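Local structure of diguanylate cyclase with PAS/PAC sensor (Marinobacter aquaeolei, 3H9W) at residues A[80-85]-A[101-106]; A[42-47]-A[68-73]; A[4-9]-A[20-25]. The protein probably makes cyclic di-GMP from two GTP molecules as a full-length diguanylate cyclase, of which this chain is the N-terminal PAS sensor domain. All coordinates share one frame; numbering follows the deposited sequence.

Interaction 1: A[80-85]-A[101-106]; sequences VWIRDV and GFMFDI
The guanidinium of R83 carries CG2 of I106 over one face, toward its rim, with R83 NH1 3.7 Å from I106 CG2. The F104 ring is met at its edge near the ring plane, by R83 O and by V85 CG2, the latter 3.7 Å from F104 CE2. I106 holds CG1 between its backbone N and carbonyl carbon (chi1 57°), which brings CG1 to within 3.3 Å of W81 O and also against W81 CB, while CD1 reaches NH2 of R83. At I106, an alanine would strip away CG1, CG2 and CD1, and would probably open a gap beside W81 and over the guanidinium of R83, which its salt bridges to D69 and E109 would still hold. Among the side chains of I82, D84 and M103, CG of the selenomethionine M103 rests 3.7 Å from D84 OD1.

The backbones bond in antiparallel fashion: R83 N gives to F104 O at 2.9 Å, F104 N gives to R83 O at 2.8 Å, and V85 N to F102 O runs nearly straight, with 174° at the hydrogen. F104 also meets F104 of the second subunit, ring planes at about 85°, so this side of the sheet takes part in the dimer contact. Strands 79-90 and 96-105 are the chain's last hairpin, set inside the five-stranded antiparallel sheet of a PAS fold.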
loop_
_atom_site.group_PDB
_atom_site.type_symbol
_atom_site.label_atom_id
_atom_site.label_comp_id
_atom_site.label_asym_id
_atom_site.label_seq_id
_atom_site.Cartn_x
_atom_site.Cartn_y
_atom_site.Cartn_z
ATOM N N VAL A 80 2.408 15.752 11.321
ATOM C CA VAL A 80 2.798 14.352 11.419
ATOM C C VAL A 80 3.387 13.916 10.075
ATOM O O VAL A 80 2.759 14.081 9.030
ATOM C CB VAL A 80 1.587 13.439 11.736
ATOM C CG1 VAL A 80 2.038 11.973 11.834
ATOM C CG2 VAL A 80 0.929 13.882 13.027
ATOM N N TRP A 81 4.598 13.369 10.117
ATOM C CA TRP A 81 5.273 12.900 8.920
ATOM C C TRP A 81 4.598 11.655 8.375
ATOM O O TRP A 81 4.502 10.634 9.060
ATOM C CB TRP A 81 6.737 12.587 9.217
ATOM C CG TRP A 81 7.615 13.788 9.127
ATOM C CD1 TRP A 81 8.131 14.516 10.163
ATOM C CD2 TRP A 81 8.076 14.415 7.926
ATOM N NE1 TRP A 81 8.893 15.554 9.679
ATOM C CE2 TRP A 81 8.875 15.517 8.308
ATOM C CE3 TRP A 81 7.892 14.152 6.558
ATOM C CZ2 TRP A 81 9.491 16.359 7.372
ATOM C CZ3 TRP A 81 8.505 14.989 5.626
ATOM C CH2 TRP A 81 9.297 16.080 6.041
ATOM N N ILE A 82 4.156 11.745 7.129
ATOM C CA ILE A 82 3.467 10.647 6.475
ATOM C C ILE A 82 4.063 10.312 5.112
ATOM O O ILE A 82 4.597 11.176 4.417
ATOM C CB ILE A 82 1.958 10.997 6.304
ATOM C CG1 ILE A 82 1.237 10.787 7.639
ATOM C CG2 ILE A 82 1.332 10.164 5.185
ATOM C CD1 ILE A 82 -0.263 10.949 7.573
ATOM N N ARG A 83 3.989 9.034 4.760
ATOM C CA ARG A 83 4.443 8.557 3.466
ATOM C C ARG A 83 3.168 8.066 2.798
ATOM O O ARG A 83 2.473 7.207 3.335
ATOM C CB ARG A 83 5.432 7.391 3.601
ATOM C CG ARG A 83 5.798 6.722 2.256
ATOM C CD ARG A 83 7.069 5.878 2.383
ATOM N NE ARG A 83 8.178 6.736 2.793
ATOM C CZ ARG A 83 9.047 6.456 3.758
ATOM N NH1 ARG A 83 8.966 5.315 4.433
ATOM N NH2 ARG A 83 9.973 7.351 4.076
ATOM N N ASP A 84 2.854 8.634 1.642
ATOM C CA ASP A 84 1.666 8.246 0.899
ATOM C C ASP A 84 2.189 7.433 -0.289
ATOM O O ASP A 84 3.047 7.905 -1.039
ATOM C CB ASP A 84 0.928 9.512 0.441
ATOM C CG ASP A 84 -0.466 9.233 -0.086
ATOM O OD1 ASP A 84 -0.950 8.091 0.031
ATOM O OD2 ASP A 84 -1.090 10.180 -0.617
ATOM N N VAL A 85 1.695 6.203 -0.428
ATOM C CA VAL A 85 2.103 5.300 -1.502
ATOM C C VAL A 85 0.900 5.063 -2.383
ATOM O O VAL A 85 -0.148 4.629 -1.906
ATOM C CB VAL A 85 2.599 3.955 -0.947
ATOM C CG1 VAL A 85 3.063 3.060 -2.093
ATOM C CG2 VAL A 85 3.745 4.195 0.027
ATOM N N GLY A 101 -4.115 3.036 -2.354
ATOM C CA GLY A 101 -2.846 2.950 -1.668
ATOM C C GLY A 101 -2.948 2.960 -0.167
ATOM O O GLY A 101 -3.984 2.616 0.407
ATOM N N PHE A 102 -1.859 3.368 0.470
ATOM C CA PHE A 102 -1.796 3.426 1.922
ATOM C C PHE A 102 -1.056 4.676 2.370
ATOM O O PHE A 102 -0.183 5.175 1.666
ATOM C CB PHE A 102 -1.008 2.232 2.477
ATOM C CG PHE A 102 -1.684 0.901 2.321
ATOM C CD1 PHE A 102 -2.659 0.495 3.215
ATOM C CD2 PHE A 102 -1.306 0.034 1.302
ATOM C CE1 PHE A 102 -3.254 -0.770 3.101
ATOM C CE2 PHE A 102 -1.894 -1.231 1.176
ATOM C CZ PHE A 102 -2.867 -1.625 2.082
HETATM N N MSE A 103 -1.412 5.163 3.552
HETATM C CA MSE A 103 -0.724 6.290 4.164
HETATM C C MSE A 103 -0.056 5.662 5.375
HETATM O O MSE A 103 -0.672 4.873 6.092
HETATM C CB MSE A 103 -1.701 7.377 4.606
HETATM C CG MSE A 103 -2.026 8.376 3.522
HETATM SE SE MSE A 103 -3.569 9.428 3.997
HETATM C CE MSE A 103 -4.243 9.688 2.215
ATOM N N PHE A 104 1.208 6.008 5.589
ATOM C CA PHE A 104 1.985 5.459 6.694
ATOM C C PHE A 104 2.553 6.560 7.574
ATOM O O PHE A 104 3.044 7.571 7.070
ATOM C CB PHE A 104 3.168 4.662 6.145
ATOM C CG PHE A 104 2.780 3.494 5.288
ATOM C CD1 PHE A 104 2.426 2.280 5.868
ATOM C CD2 PHE A 104 2.786 3.601 3.899
ATOM C CE1 PHE A 104 2.087 1.186 5.073
ATOM C CE2 PHE A 104 2.447 2.512 3.095
ATOM C CZ PHE A 104 2.097 1.303 3.686
ATOM N N ASP A 105 2.500 6.348 8.885
ATOM C CA ASP A 105 3.058 7.289 9.850
ATOM C C ASP A 105 4.557 6.994 9.835
ATOM O O ASP A 105 4.970 5.880 10.168
ATOM C CB ASP A 105 2.470 7.001 11.240
ATOM C CG ASP A 105 3.147 7.778 12.354
ATOM O OD1 ASP A 105 4.074 8.570 12.083
ATOM O OD2 ASP A 105 2.741 7.594 13.525
ATOM N N ILE A 106 5.369 7.962 9.421
ATOM C CA ILE A 106 6.814 7.742 9.398
ATOM C C ILE A 106 7.532 8.657 10.377
ATOM O O ILE A 106 8.657 9.097 10.138
ATOM C CB ILE A 106 7.414 7.931 7.988
ATOM C CG1 ILE A 106 7.093 9.317 7.439
ATOM C CG2 ILE A 106 6.883 6.855 7.061
ATOM C CD1 ILE A 106 7.894 9.647 6.181
#

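Interaction 2: A[42-47]-A[68-73]; sequences TRMHPE and ADYRAL
R71 lays its guanidinium flat on the ring of H45, the two planes 11° apart and their centres 3.8 Å from each other. H45 CG sits over the middle of the guanidinium, while R71 NH1 lies toward the rim of the imidazole, 3.6 Å from H45 NE2. Beyond this flat stack, the selenomethionine M44 covers Y70: its CE stands over one face, 3.9 Å from the ring centroid, with SE farther off and oblique, a Met-aromatic contact. The bend at the end of M44 (chi3 -69°) is what carries CE over the ring. The backbones meet at a single bridge around M44 and A72. H45 N gives to R71 O at 2.8 Å; L73 N reaches R43 O at 3.0 Å from well above the carbonyl plane.

A second shell fixes the stack. H45 is the N-cap of helix 46-61, its ND1 accepting from E47 N at 3.0 Å in the plane of the ring, and this bond fixes the ring's rotation. An acceptor at ND1, next to a cation, is consistent with a neutral imidazole. A water bridges the charges, donating to E47 OE1 and accepting from R71 NH2 at 2.9 Å. R71 NE has a further partner in the salt bridge with D48, and Y70 OH is bonded to W40 NE1.

The whole contact ties the turn between helices 37-42 and 46-61 to strand 66-73, at the edge of this chain's sheet, with strand 79-90 beyond it supplying Y79 against H45 and L73, and helix 46-61 supplying Q49 and V52 against M44.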
loop_
_atom_site.group_PDB
_atom_site.type_symbol
_atom_site.label_atom_id
_atom_site.label_comp_id
_atom_site.label_asym_id
_atom_site.label_seq_id
_atom_site.Cartn_x
_atom_site.Cartn_y
_atom_site.Cartn_z
ATOM N N THR A 42 -5.352 20.103 1.583
ATOM C CA THR A 42 -5.456 21.148 2.594
ATOM C C THR A 42 -4.781 20.773 3.908
ATOM O O THR A 42 -4.108 21.595 4.524
ATOM C CB THR A 42 -6.935 21.492 2.859
ATOM O OG1 THR A 42 -7.489 22.112 1.692
ATOM C CG2 THR A 42 -7.070 22.437 4.047
ATOM N N ARG A 43 -4.957 19.524 4.325
ATOM C CA ARG A 43 -4.395 19.037 5.582
ATOM C C ARG A 43 -2.938 18.626 5.410
ATOM O O ARG A 43 -2.553 17.484 5.670
ATOM C CB ARG A 43 -5.245 17.865 6.067
ATOM C CG ARG A 43 -6.680 18.301 6.307
ATOM C CD ARG A 43 -7.648 17.141 6.480
ATOM N NE ARG A 43 -9.009 17.654 6.623
ATOM C CZ ARG A 43 -10.087 16.896 6.780
ATOM N NH1 ARG A 43 -9.976 15.572 6.819
ATOM N NH2 ARG A 43 -11.280 17.467 6.903
HETATM N N MSE A 44 -2.125 19.590 4.998
HETATM C CA MSE A 44 -0.720 19.350 4.738
HETATM C C MSE A 44 0.092 20.605 5.050
HETATM O O MSE A 44 -0.425 21.720 4.996
HETATM C CB MSE A 44 -0.569 18.973 3.263
HETATM C CG MSE A 44 0.778 18.443 2.851
HETATM SE SE MSE A 44 0.767 18.109 0.950
HETATM C CE MSE A 44 -0.457 16.592 0.912
ATOM N N HIS A 45 1.362 20.411 5.379
ATOM C CA HIS A 45 2.266 21.519 5.689
ATOM C C HIS A 45 2.358 22.436 4.465
ATOM O O HIS A 45 2.391 21.960 3.329
ATOM C CB HIS A 45 3.639 20.950 6.040
ATOM C CG HIS A 45 4.592 21.958 6.597
ATOM N ND1 HIS A 45 5.126 22.977 5.839
ATOM C CD2 HIS A 45 5.112 22.099 7.840
ATOM C CE1 HIS A 45 5.936 23.702 6.590
ATOM N NE2 HIS A 45 5.946 23.191 7.808
ATOM N N PRO A 46 2.394 23.768 4.677
ATOM C CA PRO A 46 2.476 24.713 3.558
ATOM C C PRO A 46 3.656 24.530 2.600
ATOM O O PRO A 46 3.511 24.737 1.398
ATOM C CB PRO A 46 2.492 26.084 4.256
ATOM C CG PRO A 46 3.083 25.785 5.602
ATOM C CD PRO A 46 2.398 24.484 5.966
ATOM N N GLU A 47 4.815 24.140 3.120
ATOM C CA GLU A 47 5.980 23.950 2.266
ATOM C C GLU A 47 5.900 22.641 1.486
ATOM O O GLU A 47 6.633 22.438 0.518
ATOM C CB GLU A 47 7.275 23.993 3.089
ATOM C CG GLU A 47 7.495 25.320 3.824
ATOM C CD GLU A 47 8.903 25.475 4.371
ATOM O OE1 GLU A 47 9.562 24.448 4.647
ATOM O OE2 GLU A 47 9.350 26.627 4.545
ATOM N N ALA A 68 5.154 9.782 -1.877
ATOM C CA ALA A 68 5.664 11.064 -1.407
ATOM C C ALA A 68 5.682 11.120 0.109
ATOM O O ALA A 68 4.809 10.560 0.776
ATOM C CB ALA A 68 4.799 12.213 -1.954
ATOM N N ASP A 69 6.695 11.790 0.646
ATOM C CA ASP A 69 6.841 11.961 2.083
ATOM C C ASP A 69 6.522 13.418 2.381
ATOM O O ASP A 69 7.070 14.317 1.745
ATOM C CB ASP A 69 8.281 11.668 2.521
ATOM C CG ASP A 69 8.634 10.197 2.446
ATOM O OD1 ASP A 69 7.879 9.430 1.813
ATOM O OD2 ASP A 69 9.673 9.812 3.023
ATOM N N TYR A 70 5.633 13.652 3.337
ATOM C CA TYR A 70 5.276 15.018 3.690
ATOM C C TYR A 70 4.720 15.115 5.102
ATOM O O TYR A 70 4.412 14.106 5.753
ATOM C CB TYR A 70 4.243 15.577 2.698
ATOM C CG TYR A 70 3.006 14.726 2.596
ATOM C CD1 TYR A 70 2.904 13.722 1.631
ATOM C CD2 TYR A 70 1.962 14.870 3.511
ATOM C CE1 TYR A 70 1.795 12.879 1.587
ATOM C CE2 TYR A 70 0.847 14.029 3.469
ATOM C CZ TYR A 70 0.778 13.034 2.506
ATOM O OH TYR A 70 -0.302 12.174 2.492
ATOM N N ARG A 71 4.604 16.352 5.570
ATOM C CA ARG A 71 4.082 16.634 6.888
ATOM C C ARG A 71 2.583 16.854 6.771
ATOM O O ARG A 71 2.129 17.824 6.152
ATOM C CB ARG A 71 4.771 17.882 7.458
ATOM C CG ARG A 71 6.236 17.643 7.810
ATOM C CD ARG A 71 7.085 18.895 7.668
ATOM N NE ARG A 71 7.277 19.286 6.266
ATOM C CZ ARG A 71 8.014 20.325 5.881
ATOM N NH1 ARG A 71 8.628 21.076 6.789
ATOM N NH2 ARG A 71 8.127 20.624 4.596
ATOM N N ALA A 72 1.815 15.933 7.342
ATOM C CA ALA A 72 0.362 16.027 7.316
ATOM C C ALA A 72 -0.066 16.868 8.504
ATOM O O ALA A 72 0.584 16.859 9.550
ATOM C CB ALA A 72 -0.265 14.624 7.413
ATOM N N LEU A 73 -1.161 17.590 8.338
ATOM C CA LEU A 73 -1.676 18.457 9.390
ATOM C C LEU A 73 -2.677 17.738 10.280
ATOM O O LEU A 73 -3.703 17.250 9.807
ATOM C CB LEU A 73 -2.349 19.681 8.757
ATOM C CG LEU A 73 -2.971 20.698 9.709
ATOM C CD1 LEU A 73 -1.885 21.311 10.588
ATOM C CD2 LEU A 73 -3.680 21.774 8.908
HETATM O O HOH W 1 10.658 22.104 4.593
#

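Interaction 3: A[4-9]-A[20-25]; sequences AIPWKI and GPQIEA
I5 and I23 meet with their side chains at about a right angle, and I5 is the one to follow. Its CB lies at the fork and leaves the contact to its two branches. CG2, the short one, faces both G20 O and CB of I23, 3.9 Å from each. CG1, anti to the carbonyl carbon (chi1 -56°), lies 3.9 Å from CB of Q22, which slides past it in the opposite direction. At the tip, CD1 rests on CD1 of I23 at 3.7 Å and close to the I23 CA as well.

Around this apolar pairing the polar groups are only partly served. G20 N gives to P6 O in a good bond of 2.8 Å, lying in the carbonyl plane. Q22 bends at chi2 (99°), which turns CD back toward the strand; its NE2 lies 3.8 Å from CD of P6. That same NE2 is 2.7 Å from A4 O, but the angle is too poor for a hydrogen bond, and Q22 OE1 is buried without a partner. G20, with no side chain, lets its CA come close to the P6 ring, 4.0 Å from P6 CG.

G20 opens the short link from strand 15-19 to helix 22-27, so the contact seats the start of that helix against strand 5-10. This strand lies between 15-19, which sends I19 against I5, and 96-105. A4, just before the strand, packs on V85 of the second subunit, and P6 on D65 of the second subunit.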
loop_
_atom_site.group_PDB
_atom_site.type_symbol
_atom_site.label_atom_id
_atom_site.label_comp_id
_atom_site.label_asym_id
_atom_site.label_seq_id
_atom_site.Cartn_x
_atom_site.Cartn_y
_atom_site.Cartn_z
ATOM N N ALA A 4 -0.975 0.989 9.086
ATOM C CA ALA A 4 -1.116 1.503 7.726
ATOM C C ALA A 4 -2.558 1.943 7.520
ATOM O O ALA A 4 -3.486 1.331 8.043
ATOM C CB ALA A 4 -0.751 0.429 6.719
ATOM N N ILE A 5 -2.746 3.013 6.761
ATOM C CA ILE A 5 -4.079 3.529 6.505
ATOM C C ILE A 5 -4.430 3.331 5.045
ATOM O O ILE A 5 -3.856 3.979 4.168
ATOM C CB ILE A 5 -4.165 5.033 6.823
ATOM C CG1 ILE A 5 -3.737 5.278 8.272
ATOM C CG2 ILE A 5 -5.589 5.522 6.606
ATOM C CD1 ILE A 5 -3.400 6.721 8.574
ATOM N N PRO A 6 -5.374 2.423 4.761
ATOM C CA PRO A 6 -5.785 2.161 3.384
ATOM C C PRO A 6 -6.724 3.250 2.879
ATOM O O PRO A 6 -7.473 3.843 3.658
ATOM C CB PRO A 6 -6.475 0.803 3.490
ATOM C CG PRO A 6 -7.136 0.889 4.840
ATOM C CD PRO A 6 -6.043 1.502 5.701
ATOM N N TRP A 7 -6.664 3.522 1.581
ATOM C CA TRP A 7 -7.536 4.524 0.979
ATOM C C TRP A 7 -7.642 4.297 -0.525
ATOM O O TRP A 7 -6.813 3.606 -1.125
ATOM C CB TRP A 7 -7.015 5.939 1.249
ATOM C CG TRP A 7 -5.645 6.174 0.719
ATOM C CD1 TRP A 7 -4.464 6.035 1.394
ATOM C CD2 TRP A 7 -5.300 6.522 -0.629
ATOM N NE1 TRP A 7 -3.402 6.274 0.545
ATOM C CE2 TRP A 7 -3.890 6.574 -0.700
ATOM C CE3 TRP A 7 -6.050 6.797 -1.783
ATOM C CZ2 TRP A 7 -3.215 6.879 -1.878
ATOM C CZ3 TRP A 7 -5.377 7.103 -2.956
ATOM C CH2 TRP A 7 -3.968 7.143 -2.994
ATOM N N LYS A 8 -8.669 4.892 -1.120
ATOM C CA LYS A 8 -8.914 4.795 -2.548
ATOM C C LYS A 8 -9.600 6.074 -2.988
ATOM O O LYS A 8 -10.441 6.618 -2.262
ATOM C CB LYS A 8 -9.816 3.606 -2.879
ATOM C CG LYS A 8 -10.086 3.446 -4.374
ATOM C CD LYS A 8 -11.071 2.322 -4.648
ATOM C CE LYS A 8 -11.266 2.104 -6.144
ATOM N NZ LYS A 8 -12.218 0.995 -6.416
ATOM N N ILE A 9 -9.229 6.547 -4.171
ATOM C CA ILE A 9 -9.786 7.768 -4.744
ATOM C C ILE A 9 -10.369 7.506 -6.129
ATOM O O ILE A 9 -9.722 6.892 -6.979
ATOM C CB ILE A 9 -8.704 8.862 -4.903
ATOM C CG1 ILE A 9 -8.300 9.415 -3.535
ATOM C CG2 ILE A 9 -9.223 9.982 -5.806
ATOM C CD1 ILE A 9 -9.299 10.366 -2.944
ATOM N N GLY A 20 -9.258 4.235 5.724
ATOM C CA GLY A 20 -9.261 3.557 7.007
ATOM C C GLY A 20 -9.526 4.418 8.227
ATOM O O GLY A 20 -9.131 5.586 8.271
ATOM N N PRO A 21 -10.199 3.861 9.246
ATOM C CA PRO A 21 -10.500 4.614 10.465
ATOM C C PRO A 21 -9.251 5.040 11.227
ATOM O O PRO A 21 -9.300 5.958 12.039
ATOM C CB PRO A 21 -11.381 3.653 11.261
ATOM C CG PRO A 21 -10.884 2.297 10.820
ATOM C CD PRO A 21 -10.732 2.489 9.330
ATOM N N GLN A 22 -8.125 4.387 10.956
ATOM C CA GLN A 22 -6.874 4.732 11.632
ATOM C C GLN A 22 -6.453 6.173 11.303
ATOM O O GLN A 22 -5.617 6.755 11.997
ATOM C CB GLN A 22 -5.759 3.775 11.200
ATOM C CG GLN A 22 -6.142 2.293 11.228
ATOM C CD GLN A 22 -6.523 1.747 9.852
ATOM O OE1 GLN A 22 -7.459 2.228 9.209
ATOM N NE2 GLN A 22 -5.794 0.729 9.402
ATOM N N ILE A 23 -7.030 6.743 10.243
ATOM C CA ILE A 23 -6.686 8.110 9.845
ATOM C C ILE A 23 -7.122 9.107 10.918
ATOM O O ILE A 23 -6.540 10.191 11.055
ATOM C CB ILE A 23 -7.342 8.492 8.485
ATOM C CG1 ILE A 23 -6.743 9.803 7.949
ATOM C CG2 ILE A 23 -8.840 8.662 8.654
ATOM C CD1 ILE A 23 -5.253 9.716 7.594
ATOM N N GLU A 24 -8.141 8.734 11.684
ATOM C CA GLU A 24 -8.656 9.602 12.738
ATOM C C GLU A 24 -7.726 9.576 13.947
ATOM O O GLU A 24 -7.407 10.621 14.527
ATOM C CB GLU A 24 -10.070 9.161 13.135
ATOM C CG GLU A 24 -10.821 10.183 13.969
ATOM C CD GLU A 24 -12.271 9.805 14.185
ATOM O OE1 GLU A 24 -12.931 9.394 13.205
ATOM O OE2 GLU A 24 -12.758 9.931 15.330
ATOM N N ALA A 25 -7.273 8.386 14.325
ATOM C CA ALA A 25 -6.367 8.276 15.460
ATOM C C ALA A 25 -5.052 8.980 15.133
ATOM O O ALA A 25 -4.455 9.625 15.995
ATOM C CB ALA A 25 -6.102 6.809 15.787
#

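In the fold
All three contacts reach one antiparallel sheet, ordered 15-19, 5-10, 96-105, 79-90, 66-73. Along the chain they close one after another: interaction 3 first, then 2, then 1. Interaction 1 takes the middle, its centre about 10 Å from that of interaction 3 and about 11 Å from that of interaction 2, joined to them by probable backbone bonds, M103 to I5 and V80 to A72. Interactions 2 and 3, with centres about 16 Å apart, do not touch: one brings the turn before helix 46-61 onto strand 66-73, the other the start of helix 22-27 onto strand 5-10. Interactions 1 and 3 reach the second subunit, so the sheet that builds the domain also packs against it.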